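Local coordinates for meso-diaminopimelate dehydrogenase (Clostridium tetani, PDB 3WGY), which catalyses the reversible NADP-dependent oxidative deamination of meso-diaminopimelate, and in this multiply substituted form binds the 2-oxo acid 4-methyl-2-oxovalerate, at residues F93-H96 against G97-P100; K213-Q216 against D217-M221. The protein carries 6 engineered substitutions. All blocks are in the same frame, centred on the assembly; numbering follows the deposited sequence.

Interaction 1 of 2, residues F93-H96 against G97-P100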
loop_
_atom_site.group_PDB
_atom_site.type_symbol
_atom_site.label_atom_id
_atom_site.label_comp_id
_atom_site.label_asym_id
_atom_site.label_seq_id
_atom_site.Cartn_x
_atom_site.Cartn_y
_atom_site.Cartn_z
ATOM N N PHE B 93 13.794 13.223 5.786
ATOM C CA PHE B 93 15.196 12.996 5.434
ATOM C C PHE B 93 15.205 12.013 4.264
ATOM O O PHE B 93 14.788 10.869 4.417
ATOM C CB PHE B 93 15.917 12.422 6.659
ATOM C CG PHE B 93 17.409 12.347 6.519
ATOM C CD1 PHE B 93 18.013 11.253 5.902
ATOM C CD2 PHE B 93 18.216 13.365 7.017
ATOM C CE1 PHE B 93 19.401 11.174 5.788
ATOM C CE2 PHE B 93 19.607 13.293 6.906
ATOM C CZ PHE B 93 20.197 12.196 6.293
ATOM N N ASP B 94 15.668 12.453 3.095
ATOM C CA ASP B 94 15.643 11.572 1.924
ATOM C C ASP B 94 16.957 11.001 1.401
ATOM O O ASP B 94 16.989 10.456 0.292
ATOM C CB ASP B 94 14.932 12.264 0.754
ATOM C CG ASP B 94 15.655 13.518 0.290
ATOM O OD1 ASP B 94 16.900 13.551 0.377
ATOM O OD2 ASP B 94 14.976 14.462 -0.174
ATOM N N ASN B 95 18.037 11.117 2.165
ATOM C CA ASN B 95 19.304 10.565 1.698
ATOM C C ASN B 95 19.374 9.095 2.115
ATOM O O ASN B 95 19.898 8.764 3.179
ATOM C CB ASN B 95 20.484 11.336 2.286
ATOM C CG ASN B 95 21.782 11.047 1.556
ATOM O OD1 ASN B 95 22.218 9.896 1.472
ATOM N ND2 ASN B 95 22.402 12.089 1.018
ATOM N N HIS B 96 18.826 8.229 1.269
ATOM C CA HIS B 96 18.783 6.793 1.524
ATOM C C HIS B 96 20.074 6.206 2.084
ATOM O O HIS B 96 20.049 5.438 3.050
ATOM C CB HIS B 96 18.403 6.056 0.240
ATOM C CG HIS B 96 17.008 6.345 -0.233
ATOM N ND1 HIS B 96 15.891 5.814 0.383
ATOM C CD2 HIS B 96 16.552 7.111 -1.252
ATOM C CE1 HIS B 96 14.808 6.236 -0.243
ATOM N NE2 HIS B 96 15.181 7.025 -1.236
ATOM N N GLY B 97 21.202 6.567 1.476
ATOM C CA GLY B 97 22.481 6.053 1.927
ATOM C C GLY B 97 22.856 6.462 3.339
ATOM O O GLY B 97 23.526 5.716 4.048
ATOM N N ARG B 98 22.426 7.644 3.762
ATOM C CA ARG B 98 22.750 8.116 5.099
ATOM C C ARG B 98 21.619 7.892 6.100
ATOM O O ARG B 98 21.716 8.317 7.247
ATOM C CB ARG B 98 23.118 9.603 5.056
ATOM C CG ARG B 98 24.444 9.903 4.356
ATOM C CD ARG B 98 25.637 9.418 5.185
ATOM N NE ARG B 98 26.386 10.515 5.800
ATOM C CZ ARG B 98 27.144 11.379 5.123
ATOM N NH1 ARG B 98 27.790 12.347 5.764
ATOM N NH2 ARG B 98 27.265 11.274 3.806
ATOM N N ILE B 99 20.553 7.220 5.670
ATOM C CA ILE B 99 19.417 6.962 6.551
ATOM C C ILE B 99 19.792 6.200 7.828
ATOM O O ILE B 99 19.389 6.589 8.924
ATOM C CB ILE B 99 18.273 6.217 5.794
ATOM C CG1 ILE B 99 17.409 7.237 5.050
ATOM C CG2 ILE B 99 17.417 5.411 6.763
ATOM C CD1 ILE B 99 16.217 6.640 4.314
ATOM N N PRO B 100 20.564 5.107 7.707
ATOM C CA PRO B 100 20.949 4.347 8.903
ATOM C C PRO B 100 21.571 5.242 9.971
ATOM O O PRO B 100 21.259 5.127 11.156
ATOM C CB PRO B 100 21.946 3.332 8.354
ATOM C CG PRO B 100 21.400 3.052 6.990
ATOM C CD PRO B 100 21.065 4.445 6.488
#
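The backbone N-H of Arg98 is gripped by two oxygens of one residue, Asn95: the main-chain O at 2.8 Å and the side-chain OD1 at 3.2 Å. Both bonds are bent at the hydrogen. The main-chain oxygen is met from above its carbonyl plane, and the amide oxygen from a direction tilted 33° out of the amide plane. Asn95 can chelate in this way because its chi1 of -165° sets CG beside its own carbonyl carbon, which brings OD1 round to the same N-H. The amide then runs alongside the first carbons of Arg98, with OD1 3.6 Å from Arg98 CG.

One residue on, Ile99 N donates to His96 O in a straighter bond of 3.2 Å. Phe93 lies against the turn, its CD1 4.1 Å from Ile99 CG1, and its ring stacks on that of His102 in the helix. His96 extends alongside Ile99 and its ND1 is hydrogen-bonded to Leu326 O of the second subunit; Ile99 also packs on that Leu326.

Asn95 is the centre of an inverse gamma turn in the loop that follows strand 88-90 of the Rossmann-type sheet, and a 3-10 turn leads from there into helix 99-113. Within that 3-10 turn the N-H of Arg98 is shared between a backbone carbonyl and a side-chain amide oxygen, which probably ties the Asn95 amide to the turn.

Interaction 2 of 2, residues K213-Q216 against D217-M221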
loop_
_atom_site.group_PDB
_atom_site.type_symbol
_atom_site.label_atom_id
_atom_site.label_comp_id
_atom_site.label_asym_id
_atom_site.label_seq_id
_atom_site.Cartn_x
_atom_site.Cartn_y
_atom_site.Cartn_z
ATOM N N LYS B 213 25.441 20.744 -31.391
ATOM C CA LYS B 213 26.536 20.604 -30.440
ATOM C C LYS B 213 26.078 20.583 -28.975
ATOM O O LYS B 213 26.679 19.902 -28.132
ATOM C CB LYS B 213 27.540 21.734 -30.656
ATOM C CG LYS B 213 28.911 21.438 -30.097
ATOM C CD LYS B 213 29.996 21.562 -31.167
ATOM C CE LYS B 213 30.188 23.003 -31.624
ATOM N NZ LYS B 213 31.316 23.140 -32.602
ATOM N N ILE B 214 25.030 21.335 -28.666
ATOM C CA ILE B 214 24.500 21.371 -27.304
ATOM C C ILE B 214 23.879 20.011 -27.018
ATOM O O ILE B 214 24.083 19.426 -25.955
ATOM C CB ILE B 214 23.409 22.460 -27.156
ATOM C CG1 ILE B 214 24.045 23.847 -27.193
ATOM C CG2 ILE B 214 22.637 22.255 -25.862
ATOM C CD1 ILE B 214 23.031 24.978 -27.212
ATOM N N GLU B 215 23.131 19.518 -27.998
ATOM C CA GLU B 215 22.456 18.235 -27.907
ATOM C C GLU B 215 23.421 17.105 -27.590
ATOM O O GLU B 215 23.106 16.204 -26.809
ATOM C CB GLU B 215 21.756 17.932 -29.226
ATOM C CG GLU B 215 20.853 16.726 -29.191
ATOM C CD GLU B 215 20.392 16.336 -30.571
ATOM O OE1 GLU B 215 20.478 17.187 -31.484
ATOM O OE2 GLU B 215 19.941 15.188 -30.745
ATOM N N GLN B 216 24.599 17.146 -28.203
ATOM C CA GLN B 216 25.586 16.104 -27.978
ATOM C C GLN B 216 26.398 16.328 -26.707
ATOM O O GLN B 216 26.892 15.372 -26.107
ATOM C CB GLN B 216 26.488 15.975 -29.210
ATOM C CG GLN B 216 25.701 15.643 -30.481
ATOM C CD GLN B 216 24.877 14.365 -30.346
ATOM O OE1 GLN B 216 25.420 13.280 -30.148
ATOM N NE2 GLN B 216 23.561 14.496 -30.453
ATOM N N ASP B 217 26.534 17.580 -26.283
ATOM C CA ASP B 217 27.259 17.863 -25.053
ATOM C C ASP B 217 26.422 17.382 -23.867
ATOM O O ASP B 217 26.955 16.924 -22.855
ATOM C CB ASP B 217 27.524 19.358 -24.922
ATOM C CG ASP B 217 28.574 19.838 -25.896
ATOM O OD1 ASP B 217 29.025 19.015 -26.724
ATOM O OD2 ASP B 217 28.945 21.024 -25.838
ATOM N N ILE B 218 25.106 17.489 -24.006
ATOM C CA ILE B 218 24.192 17.059 -22.959
ATOM C C ILE B 218 24.130 15.537 -22.918
ATOM O O ILE B 218 24.310 14.927 -21.863
ATOM C CB ILE B 218 22.768 17.634 -23.191
ATOM C CG1 ILE B 218 22.770 19.142 -22.927
ATOM C CG2 ILE B 218 21.766 16.958 -22.261
ATOM C CD1 ILE B 218 21.450 19.830 -23.213
ATOM N N LYS B 219 23.892 14.929 -24.075
ATOM C CA LYS B 219 23.796 13.480 -24.176
ATOM C C LYS B 219 25.035 12.716 -23.696
ATOM O O LYS B 219 24.918 11.706 -22.996
ATOM C CB LYS B 219 23.487 13.073 -25.617
ATOM C CG LYS B 219 22.124 13.504 -26.119
ATOM C CD LYS B 219 21.769 12.729 -27.375
ATOM C CE LYS B 219 20.402 13.108 -27.908
ATOM N NZ LYS B 219 19.848 12.058 -28.808
ATOM N N THR B 220 26.220 13.189 -24.068
ATOM C CA THR B 220 27.452 12.508 -23.674
ATOM C C THR B 220 27.984 12.930 -22.309
ATOM O O THR B 220 29.054 12.486 -21.901
ATOM C CB THR B 220 28.575 12.736 -24.710
ATOM O OG1 THR B 220 28.926 14.126 -24.733
ATOM C CG2 THR B 220 28.121 12.311 -26.095
ATOM N N MET B 221 27.247 13.783 -21.603
ATOM C CA MET B 221 27.689 14.248 -20.291
ATOM C C MET B 221 27.774 13.116 -19.276
ATOM O O MET B 221 26.775 12.463 -18.972
ATOM C CB MET B 221 26.754 15.324 -19.755
ATOM C CG MET B 221 27.258 15.957 -18.472
ATOM S SD MET B 221 26.114 17.161 -17.822
ATOM C CE MET B 221 26.465 18.561 -18.883
#
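Four successive i to i+4 backbone bonds start from the carbonyls of Lys213 to Gln216, with Ile218 N lying nearly along the C=O axis of Ile214 at 2.9 Å; the helix runs to Lys219, and the last bond reaches Thr220 just past it. The side chains divide this part of the helix into an apolar face and a polar one. On the first, Ile214 and Ile218 point the same way, one helical turn apart, and meet through Ile214 CG2 and Ile218 CD1 at 3.8 Å. In Ile218 the CG1 branch stands anti to the carbonyl carbon (chi1 -71°), which swings it back over the preceding turn to lie 3.3 Å from Ile214 O.

These two isoleucines are the inward ridge of helix 211-219, the crossover of a beta-alpha-beta unit between the parallel strands 197-205 and 230-234. Ile218 rests on Cys201 and Val203 of the first strand and on Val232 of the second, while Ile214 reaches Phe234. The unit belongs to the C-terminal domain characteristic of diaminopimelate dehydrogenases.

Along the flank, Glu215 and Lys219 run side by side, both extended beyond CG. Their charges pair only loosely, with Glu215 OE2 3.7 Å from Lys219 NZ in a long salt bridge; Lys219 CE lies nearer to Glu215 OE2, at 3.5 Å. The other carboxylate oxygen, OE1, has a weak, long ion pair with Lys212.

At the C-terminal end Gln216 O accepts twice from Thr220, from its backbone N at 3.1 Å and from its hydroxyl OG1 at 2.8 Å. With chi1 at 65°, OG1 sits between the threonine's own N and carbonyl carbon, turned back toward the preceding turn, and its bond lies only 18° from the carbonyl plane.

Both interactions are local and belong to helices that pack beside parallel strands, but they sample different parts of such a helix. Residues 93-100 form the loop and 3-10 turn leading into helix 99-113, mostly at the surface of the chain and partly against the second subunit; residues 213-221 run along helix 211-219 and just past its end, partly buried against its own sheet and untouched by the other subunit. Their centres are 31 Å apart, with no direct touch. Interaction 1 puts two acceptors on one N-H, whereas interaction 2 puts two donors on one carbonyl oxygen, which suits a helix start and a helix end respectively. Only interaction 2 has a charge pair, and a long one.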